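Local atomic coordinates of ribosome biogenesis GTPase A (Thermotoga maritima, PDB entry 3CNL), a protein that is a circularly permuted GTP-binding protein that probably hydrolyses GTP, binds 23S rRNA and acts in a late step of 50S ribosomal subunit assembly. Residues 164-169 and 189-194. Residues are numbered along the deposited sequence; the frame is centred on the assembly and turned at random.
Sequences LAAKLL and FEIFAR
Ile191 meets Ala166 and Lys167 through aliphatic carbon alone; no flat group enters the contact. The two rings of segment 189-194 pack against other residues of the same chain: Phe189 meets Phe206 edge-to-face and also touches the ring of Phe205, and Phe192 packs edge-to-face with Phe231. The contact itself centres on one methyl group. Ile191 CD1 lies 4.0 Å from Ala166 CB and 3.9 Å from Lys167 CG, with Lys167 CE slightly farther at 4.1 Å. With CG1 anti to the carbonyl carbon, beside the backbone N (chi1 -63°), and CD1 roughly anti to CA (chi2 162°), the isoleucine tip reaches the neighbouring helix. The Lys167 and Ile191 side chains cross at about a right angle, the lysine, extended past CG, presenting its methylenes while its NZ forms a salt bridge with Asp163. The closest CA pair, Lys167 and Ile191, is 8.1 Å apart, and only 109 Å² is buried in total, without a hydrogen bond: a small apolar junction. Ile191 also touches Asp163 and Leu170. The geometry is that of plain helix-helix packing, joining helix 162-170, which follows strand 147-154, the last of the P-loop GTPase sheet in chain order, to helix 182-196 of the helical C-terminal part.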
# COMPACT_ATOMS: atom_id res chain seq x y z
N LEU A 164 -11.76 -6.26 3.46
CA LEU A 164 -10.31 -6.06 3.67
C LEU A 164 -9.47 -6.82 2.63
O LEU A 164 -8.54 -6.26 2.04
CB LEU A 164 -9.90 -6.42 5.10
CG LEU A 164 -8.40 -6.32 5.41
CD1 LEU A 164 -7.89 -4.89 5.27
CD2 LEU A 164 -8.04 -6.92 6.80
N ALA A 165 -9.81 -8.08 2.37
CA ALA A 165 -9.12 -8.85 1.33
C ALA A 165 -9.27 -8.19 -0.05
O ALA A 165 -8.29 -8.08 -0.79
CB ALA A 165 -9.65 -10.30 1.29
N ALA A 166 -10.48 -7.73 -0.37
CA ALA A 166 -10.76 -7.11 -1.66
C ALA A 166 -9.89 -5.85 -1.85
O ALA A 166 -9.28 -5.68 -2.89
CB ALA A 166 -12.22 -6.75 -1.74
N LYS A 167 -9.80 -5.03 -0.81
CA LYS A 167 -9.01 -3.78 -0.84
C LYS A 167 -7.50 -4.02 -0.93
O LYS A 167 -6.77 -3.35 -1.70
CB LYS A 167 -9.38 -2.90 0.36
CG LYS A 167 -10.69 -2.15 0.14
CD LYS A 167 -11.32 -1.73 1.45
CE LYS A 167 -12.53 -0.83 1.16
NZ LYS A 167 -13.31 -0.56 2.41
N LEU A 168 -7.02 -4.99 -0.16
CA LEU A 168 -5.62 -5.43 -0.29
C LEU A 168 -5.31 -6.04 -1.65
O LEU A 168 -4.18 -5.91 -2.14
CB LEU A 168 -5.24 -6.40 0.83
CG LEU A 168 -5.22 -5.86 2.26
CD1 LEU A 168 -5.00 -7.00 3.24
CD2 LEU A 168 -4.08 -4.82 2.39
N LEU A 169 -6.27 -6.73 -2.25
CA LEU A 169 -6.11 -7.17 -3.64
C LEU A 169 -5.95 -6.00 -4.61
O LEU A 169 -5.10 -6.01 -5.52
CB LEU A 169 -7.32 -8.03 -4.07
CG LEU A 169 -7.40 -8.50 -5.52
CD1 LEU A 169 -6.26 -9.45 -5.80
CD2 LEU A 169 -8.75 -9.23 -5.73
N PHE A 189 -14.12 -6.00 -7.48
CA PHE A 189 -14.66 -5.41 -8.72
C PHE A 189 -15.74 -4.36 -8.38
O PHE A 189 -15.74 -3.27 -8.94
CB PHE A 189 -15.21 -6.48 -9.69
CG PHE A 189 -15.76 -5.91 -10.96
CD1 PHE A 189 -14.91 -5.31 -11.89
CD2 PHE A 189 -17.12 -5.91 -11.21
CE1 PHE A 189 -15.42 -4.74 -13.07
CE2 PHE A 189 -17.64 -5.35 -12.38
CZ PHE A 189 -16.79 -4.77 -13.30
N GLU A 190 -16.63 -4.68 -7.44
CA GLU A 190 -17.66 -3.73 -7.00
C GLU A 190 -17.05 -2.39 -6.53
O GLU A 190 -17.49 -1.31 -6.92
CB GLU A 190 -18.50 -4.36 -5.88
CG GLU A 190 -19.63 -3.49 -5.34
CD GLU A 190 -20.48 -4.25 -4.33
OE1 GLU A 190 -21.65 -4.54 -4.65
OE2 GLU A 190 -19.98 -4.59 -3.24
N ILE A 191 -16.01 -2.48 -5.71
CA ILE A 191 -15.31 -1.30 -5.21
C ILE A 191 -14.70 -0.53 -6.37
O ILE A 191 -14.87 0.69 -6.46
CB ILE A 191 -14.21 -1.66 -4.17
CG1 ILE A 191 -14.84 -2.28 -2.92
CG2 ILE A 191 -13.37 -0.41 -3.77
CD1 ILE A 191 -13.83 -3.05 -2.08
N PHE A 192 -14.02 -1.26 -7.27
CA PHE A 192 -13.48 -0.65 -8.46
C PHE A 192 -14.57 0.05 -9.29
O PHE A 192 -14.47 1.24 -9.62
CB PHE A 192 -12.72 -1.68 -9.31
CG PHE A 192 -12.21 -1.12 -10.59
CD1 PHE A 192 -11.08 -0.32 -10.60
CD2 PHE A 192 -12.90 -1.34 -11.80
CE1 PHE A 192 -10.61 0.23 -11.78
CE2 PHE A 192 -12.44 -0.79 -12.99
CZ PHE A 192 -11.30 -0.01 -12.98
N ALA A 193 -15.61 -0.71 -9.61
CA ALA A 193 -16.68 -0.26 -10.49
C ALA A 193 -17.30 1.00 -9.93
O ALA A 193 -17.47 1.97 -10.67
CB ALA A 193 -17.72 -1.34 -10.65
N ARG A 194 -17.62 0.99 -8.64
CA ARG A 194 -18.13 2.20 -7.99
C ARG A 194 -17.16 3.38 -8.06
O ARG A 194 -17.60 4.49 -8.35
CB ARG A 194 -18.53 1.92 -6.54
CG ARG A 194 -19.81 1.08 -6.42
CD ARG A 194 -20.76 1.69 -5.38
NE ARG A 194 -21.31 2.98 -5.83
CZ ARG A 194 -21.70 3.96 -5.02
NH1 ARG A 194 -21.61 3.84 -3.70
NH2 ARG A 194 -22.19 5.08 -5.54